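Local coordinates for enoyl-CoA hydratase/isomerase family protein (Mycobacterium tuberculosis, PDB 4FN7) that belongs to the crotonase superfamily and probably acts on the double bond of enoyl-CoA thioesters, most likely as an enoyl-CoA hydratase or isomerase, at residues A[60-65]-A[105-110]; A[95-100]-A[117-122]; A[101-106]-A[123-128]. All blocks are in the same frame, centred on the assembly; numbering follows the deposited sequence.

Interaction 1 of 3, residues A[60-65]-A[105-110]; sequences GGFDLK and IAMGAF
M107 lays its side chain over one face of the F62 ring. M107 CB stands 3.6 Å from the centroid of the F62 ring, almost on the normal (6° off), which makes a CH-pi contact. Further out, M107 SD comes to 3.4 Å from CZ of F62. The sulfur approaches obliquely, so the Met-aromatic part of the contact is off-centre. CG of M107, anti to its backbone N (chi1 -174°), sits over the same face, 3.5 Å from CE2 of F62; the next torsions bend SD to the ring. Helix 73-90 continues this apolar patch, putting M78 and L79 against F62 and F83 against M107.

The backbones meet at G61, whose CA is 3.1 Å from O of I105. With phi at 118°, the absence of a CB on G61 avoids clashes with this carbonyl and that of G60. O of I105 accepts from G108 N (2.8 Å) in the first turn of helix 107-112; G61 N lies nearby but at a poor angle, and hydrogen-bonds to S59 OG. This is a hallmark region of the crotonase fold: a glycine-containing loop meets the N-terminus of a short helix. In relatives, one backbone N-H from each forms the oxyanion hole for the thioester carbonyl. By analogy, N of F62 and N of M107, 4.4 Å apart, probably do so here.

On the helix side, A106 sits at the N-cap, and its O lies 3.2 Å above the centre of the F110 ring. Past the loop, D63 is the N-cap of helix 64-69, with OD1 bonded to N of I66.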
# COMPACT_ATOMS: atom_id res chain seq x y z
N GLY A 60 11.83 -23.11 3.86
CA GLY A 60 13.01 -22.32 4.13
C GLY A 60 13.60 -21.59 2.93
O GLY A 60 14.59 -20.88 3.09
N GLY A 61 13.02 -21.77 1.75
CA GLY A 61 13.48 -21.04 0.57
C GLY A 61 14.00 -21.94 -0.53
O GLY A 61 13.64 -23.11 -0.58
N PHE A 62 14.82 -21.40 -1.42
CA PHE A 62 15.48 -22.21 -2.44
C PHE A 62 16.45 -23.20 -1.80
O PHE A 62 16.78 -23.08 -0.62
CB PHE A 62 16.25 -21.34 -3.42
CG PHE A 62 15.38 -20.55 -4.37
CD1 PHE A 62 15.43 -19.16 -4.38
CD2 PHE A 62 14.54 -21.19 -5.26
CE1 PHE A 62 14.65 -18.43 -5.26
CE2 PHE A 62 13.76 -20.46 -6.15
CZ PHE A 62 13.82 -19.08 -6.15
N ASP A 63 16.91 -24.16 -2.59
CA ASP A 63 17.99 -25.04 -2.17
C ASP A 63 19.25 -24.21 -2.00
O ASP A 63 19.86 -23.79 -2.98
CB ASP A 63 18.21 -26.12 -3.23
CG ASP A 63 19.28 -27.13 -2.84
OD1 ASP A 63 20.30 -26.72 -2.25
OD2 ASP A 63 19.09 -28.32 -3.13
N LEU A 64 19.64 -23.96 -0.75
CA LEU A 64 20.77 -23.10 -0.45
C LEU A 64 22.08 -23.67 -0.99
O LEU A 64 22.97 -22.92 -1.41
CB LEU A 64 20.89 -22.84 1.05
CG LEU A 64 21.91 -21.79 1.48
CD1 LEU A 64 21.58 -20.43 0.89
CD2 LEU A 64 22.01 -21.71 3.00
N LYS A 65 22.20 -24.99 -1.00
CA LYS A 65 23.39 -25.65 -1.53
C LYS A 65 23.61 -25.26 -2.99
O LYS A 65 24.73 -24.95 -3.40
CB LYS A 65 23.27 -27.17 -1.40
CG LYS A 65 23.11 -27.65 0.04
N ILE A 105 10.70 -18.45 4.46
CA ILE A 105 11.89 -17.64 4.22
C ILE A 105 12.23 -17.60 2.75
O ILE A 105 12.20 -18.62 2.07
CB ILE A 105 13.10 -18.22 4.98
CG1 ILE A 105 12.76 -18.47 6.45
CG2 ILE A 105 14.32 -17.31 4.84
CD1 ILE A 105 12.41 -17.21 7.24
N ALA A 106 12.57 -16.41 2.26
CA ALA A 106 13.03 -16.24 0.88
C ALA A 106 12.00 -16.81 -0.09
O ALA A 106 10.84 -16.40 -0.05
CB ALA A 106 14.42 -16.87 0.70
N MET A 107 12.38 -17.75 -0.96
CA MET A 107 11.39 -18.31 -1.89
C MET A 107 10.17 -18.90 -1.17
O MET A 107 9.09 -18.96 -1.75
CB MET A 107 12.03 -19.35 -2.82
CG MET A 107 11.09 -19.86 -3.92
SD MET A 107 10.61 -18.62 -5.16
CE MET A 107 8.85 -18.93 -5.27
N GLY A 108 10.35 -19.36 0.07
CA GLY A 108 9.22 -19.78 0.87
C GLY A 108 8.24 -18.64 1.12
O GLY A 108 7.02 -18.83 1.04
N ALA A 109 8.76 -17.46 1.44
CA ALA A 109 7.90 -16.29 1.61
C ALA A 109 7.28 -15.86 0.28
O ALA A 109 6.14 -15.40 0.25
CB ALA A 109 8.68 -15.13 2.23
N PHE A 110 8.03 -15.99 -0.81
CA PHE A 110 7.49 -15.61 -2.12
C PHE A 110 6.36 -16.55 -2.52
O PHE A 110 5.33 -16.11 -3.01
CB PHE A 110 8.59 -15.58 -3.19
CG PHE A 110 9.82 -14.80 -2.79
CD1 PHE A 110 9.72 -13.74 -1.91
CD2 PHE A 110 11.06 -15.16 -3.27
CE1 PHE A 110 10.87 -13.04 -1.51
CE2 PHE A 110 12.21 -14.47 -2.88
CZ PHE A 110 12.10 -13.41 -2.00

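Interaction 2 of 3, residues A[95-100]-A[117-122]; sequences PVVMAC and HRVAAH
M98 and V119 are tied by the straightest of four backbone hydrogen bonds that join these parallel strands: V119 N donates to M98 O at 2.9 Å and 173°. M98 N donates to H117 O and C100 N to V119 O (2.8 Å), while the first bond, H117 N to V96 O, is weak at 3.3 Å. V97 CA adds a CA-H...O contact to H117 O.

Apolar contacts fall on both faces of the sheet. On one, V97 and H117 lie side by side, pointing the same way. V97 CG1, anti to its backbone N (chi1 -177°), stands at the edge of the imidazole, 4.2 Å from CD2 of H117; V119 follows on this face. A188, A192 and F195 of helix 184-195 pack on V97, and the F195 ring meets H117 edge-to-face. On the other face C100 CB rests 3.7 Å from A120 CB, and L112 of helix 107-112 packs on M98 and C100.

The polar ends look elsewhere. H117 NE2 bonds to E177 and ND1 to Q156 of a second subunit. R118 turns its guanidinium away to a salt bridge with D176 and to G173 O, while NH2 reaches S152 of that subunit.

Between strands 48-52 and 177-178, the pair forms part of the main sheet of the crotonase fold; the chain passes from one strand to the other through strand 103-105 of the second sheet and then helix 107-112, a beta-beta-alpha turn of the crotonase spiral.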
# COMPACT_ATOMS: atom_id res chain seq x y z
N PRO A 95 -9.46 -20.45 -6.27
CA PRO A 95 -8.85 -19.86 -5.08
C PRO A 95 -7.74 -20.75 -4.52
O PRO A 95 -7.85 -21.98 -4.52
CB PRO A 95 -10.02 -19.79 -4.09
CG PRO A 95 -11.24 -19.67 -4.97
CD PRO A 95 -10.93 -20.56 -6.15
N VAL A 96 -6.67 -20.11 -4.06
CA VAL A 96 -5.51 -20.80 -3.51
C VAL A 96 -5.32 -20.30 -2.08
O VAL A 96 -5.16 -19.10 -1.84
CB VAL A 96 -4.23 -20.47 -4.32
CG1 VAL A 96 -3.01 -21.12 -3.68
CG2 VAL A 96 -4.40 -20.91 -5.77
N VAL A 97 -5.34 -21.23 -1.13
CA VAL A 97 -5.17 -20.88 0.27
C VAL A 97 -3.90 -21.51 0.80
O VAL A 97 -3.69 -22.71 0.67
CB VAL A 97 -6.37 -21.34 1.13
CG1 VAL A 97 -6.20 -20.89 2.57
CG2 VAL A 97 -7.66 -20.79 0.56
N MET A 98 -3.04 -20.68 1.40
CA MET A 98 -1.79 -21.16 1.96
C MET A 98 -1.94 -21.43 3.44
O MET A 98 -2.39 -20.56 4.19
CB MET A 98 -0.68 -20.12 1.75
CG MET A 98 -0.42 -19.78 0.31
SD MET A 98 0.30 -21.16 -0.57
CE MET A 98 0.48 -20.45 -2.21
N ALA A 99 -1.56 -22.64 3.85
CA ALA A 99 -1.45 -22.99 5.26
C ALA A 99 0.01 -22.89 5.66
O ALA A 99 0.80 -23.81 5.44
CB ALA A 99 -1.96 -24.41 5.49
N CYS A 100 0.37 -21.74 6.22
CA CYS A 100 1.73 -21.47 6.64
C CYS A 100 1.98 -22.16 7.98
O CYS A 100 1.64 -21.62 9.03
CB CYS A 100 1.93 -19.97 6.76
SG CYS A 100 3.64 -19.46 6.87
N HIS A 117 -5.43 -16.31 -0.04
CA HIS A 117 -5.62 -16.17 1.40
C HIS A 117 -4.52 -16.97 2.08
O HIS A 117 -4.23 -18.10 1.69
CB HIS A 117 -6.99 -16.70 1.82
CG HIS A 117 -7.34 -16.45 3.25
ND1 HIS A 117 -7.52 -15.19 3.76
CD2 HIS A 117 -7.53 -17.31 4.28
CE1 HIS A 117 -7.81 -15.27 5.05
NE2 HIS A 117 -7.82 -16.55 5.39
N ARG A 118 -3.92 -16.38 3.11
CA ARG A 118 -2.73 -16.93 3.75
C ARG A 118 -2.92 -16.97 5.26
O ARG A 118 -3.13 -15.94 5.89
CB ARG A 118 -1.51 -16.08 3.40
CG ARG A 118 -1.27 -15.96 1.90
CD ARG A 118 -0.44 -14.72 1.56
NE ARG A 118 -1.16 -13.50 1.91
CZ ARG A 118 -0.64 -12.28 1.85
NH1 ARG A 118 0.62 -12.11 1.48
NH2 ARG A 118 -1.38 -11.23 2.18
N VAL A 119 -2.84 -18.17 5.84
CA VAL A 119 -3.09 -18.38 7.25
C VAL A 119 -1.80 -18.82 7.93
O VAL A 119 -1.13 -19.71 7.43
CB VAL A 119 -4.15 -19.48 7.48
CG1 VAL A 119 -4.50 -19.60 8.95
CG2 VAL A 119 -5.40 -19.19 6.66
N ALA A 120 -1.47 -18.20 9.07
CA ALA A 120 -0.29 -18.60 9.83
C ALA A 120 -0.56 -18.53 11.32
O ALA A 120 -1.57 -17.97 11.73
CB ALA A 120 0.89 -17.71 9.47
N ALA A 121 0.33 -19.10 12.11
CA ALA A 121 0.29 -18.92 13.56
C ALA A 121 1.10 -17.70 13.96
O ALA A 121 1.95 -17.24 13.20
CB ALA A 121 0.80 -20.16 14.27
N HIS A 122 0.83 -17.18 15.15
CA HIS A 122 1.43 -15.95 15.64
C HIS A 122 2.95 -15.95 15.57
O HIS A 122 3.55 -14.95 15.20
CB HIS A 122 1.01 -15.69 17.09
CG HIS A 122 1.80 -14.61 17.76
ND1 HIS A 122 2.87 -14.88 18.59
CD2 HIS A 122 1.69 -13.27 17.72
CE1 HIS A 122 3.38 -13.75 19.03
NE2 HIS A 122 2.68 -12.75 18.52

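Interaction 3 of 3, residues A[101-106]-A[123-128]; sequences TGHAIA and AYNIQA
H103 and N125 open a short parallel pairing in the smaller sheet of the crotonase fold, where strand 103-105 runs beside 126-127. N125 N donates to ND1 of the H103 ring at 2.8 Å, only 6° out of the ring plane, so a side-chain nitrogen serves as acceptor before the regular backbone pattern begins. H103 has two conformers, so this bond may hold only part of the time.

Beyond it the backbone groups are matched in turn: N125 O accepts from A104 N, A104 O from Q127 N, and Q127 O from A106 N at 2.8 Å. Each of these carbonyls also meets a CA-H: N125 O that of H103, A104 O that of I126 (CA to O 3.3 Å), and Q127 O that of I105.

Polar side-chain ends find partners outside the pair: T101 OG1 bonds to N54 O, and Q127 NE2 to A161 O. Q127 CB lies 4.0 Å from I105 CD1, where the two side chains cross. At the start of the pairing G102 CA sits over the face of the Y124 ring, 3.8 Å from its centroid and 12° off the normal, a CH-pi contact.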
# COMPACT_ATOMS: atom_id res chain seq x y z
N THR A 101 2.57 -23.35 7.93
CA THR A 101 2.62 -24.25 9.08
C THR A 101 3.92 -24.12 9.86
O THR A 101 4.16 -24.84 10.83
CB THR A 101 2.43 -25.70 8.62
OG1 THR A 101 3.28 -25.96 7.49
CG2 THR A 101 0.99 -25.95 8.20
N GLY A 102 4.76 -23.20 9.41
CA GLY A 102 6.00 -22.86 10.08
C GLY A 102 6.56 -21.66 9.36
O GLY A 102 5.87 -20.99 8.60
N HIS A 103 7.84 -21.38 9.56
CA HIS A 103 8.46 -20.20 8.97
C HIS A 103 8.49 -20.24 7.45
O HIS A 103 8.50 -21.32 6.85
CB HIS A 103 9.86 -20.03 9.55
CG HIS A 103 9.88 -20.13 11.04
ND1 HIS A 103 9.31 -19.17 11.84
CD2 HIS A 103 10.36 -21.08 11.86
CE1 HIS A 103 9.45 -19.52 13.11
NE2 HIS A 103 10.09 -20.68 13.15
N ALA A 104 8.51 -19.07 6.84
CA ALA A 104 8.53 -18.95 5.39
C ALA A 104 9.61 -17.94 5.03
O ALA A 104 9.47 -16.74 5.28
CB ALA A 104 7.16 -18.49 4.86
N ILE A 105 10.70 -18.45 4.46
CA ILE A 105 11.89 -17.64 4.22
C ILE A 105 12.23 -17.60 2.75
O ILE A 105 12.20 -18.62 2.07
CB ILE A 105 13.10 -18.22 4.98
CG1 ILE A 105 12.76 -18.47 6.45
CG2 ILE A 105 14.32 -17.31 4.84
CD1 ILE A 105 12.41 -17.21 7.24
N ALA A 106 12.57 -16.41 2.26
CA ALA A 106 13.03 -16.24 0.88
C ALA A 106 12.00 -16.81 -0.09
O ALA A 106 10.84 -16.40 -0.05
CB ALA A 106 14.42 -16.87 0.70
N ALA A 123 3.56 -17.07 15.93
CA ALA A 123 5.01 -17.11 16.09
C ALA A 123 5.80 -17.35 14.80
O ALA A 123 7.03 -17.24 14.79
CB ALA A 123 5.40 -18.15 17.14
N TYR A 124 5.11 -17.67 13.71
CA TYR A 124 5.81 -18.04 12.48
C TYR A 124 6.42 -16.84 11.77
O TYR A 124 5.74 -15.89 11.40
CB TYR A 124 4.90 -18.83 11.52
CG TYR A 124 4.31 -20.10 12.10
CD1 TYR A 124 4.80 -20.66 13.27
CD2 TYR A 124 3.25 -20.74 11.47
CE1 TYR A 124 4.26 -21.81 13.80
CE2 TYR A 124 2.69 -21.89 11.99
CZ TYR A 124 3.19 -22.43 13.16
OH TYR A 124 2.64 -23.58 13.68
N ASN A 125 7.73 -16.92 11.57
CA ASN A 125 8.47 -15.85 10.93
C ASN A 125 8.38 -15.90 9.42
O ASN A 125 8.44 -16.97 8.81
CB ASN A 125 9.94 -15.92 11.35
CG ASN A 125 10.15 -15.54 12.79
OD1 ASN A 125 9.38 -14.79 13.36
ND2 ASN A 125 11.21 -16.05 13.37
N ILE A 126 8.23 -14.73 8.82
CA ILE A 126 8.18 -14.60 7.37
C ILE A 126 9.19 -13.53 6.99
O ILE A 126 9.19 -12.43 7.55
CB ILE A 126 6.77 -14.21 6.90
CG1 ILE A 126 5.74 -15.21 7.47
CG2 ILE A 126 6.71 -14.17 5.38
CD1 ILE A 126 4.33 -14.72 7.44
N GLN A 127 10.10 -13.87 6.08
CA GLN A 127 11.26 -13.02 5.86
C GLN A 127 11.90 -13.30 4.51
O GLN A 127 12.13 -14.46 4.16
CB GLN A 127 12.31 -13.26 6.95
CG GLN A 127 13.53 -12.36 6.85
CD GLN A 127 14.72 -12.89 7.63
OE1 GLN A 127 14.76 -14.06 8.01
NE2 GLN A 127 15.70 -12.03 7.87
N ALA A 128 12.18 -12.24 3.76
CA ALA A 128 13.10 -12.33 2.63
C ALA A 128 14.49 -12.04 3.20
O ALA A 128 14.85 -10.88 3.39
CB ALA A 128 12.73 -11.32 1.54

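Interaction 2 is the buried one, every touching residue enclosed, while interactions 1 and 3 are partly buried. Strands 96-100 and 117-120 run on into the segments of interaction 3, so the two contacts are successive parallel pairings of the same two runs of chain, in different sheets; they touch where C100 O lies 3.0 Å from Y124 CD2. Interactions 1 and 3 share I105 and A106, where strand 103-105 gives way to helix 107-112, and A109 CB packs on A104 O. Backbone hydrogen bonds hold interactions 2 and 3 together, whereas interaction 1 has none across it and relies on a Met-aromatic contact and close glycine packing. Only interaction 2 reaches another subunit.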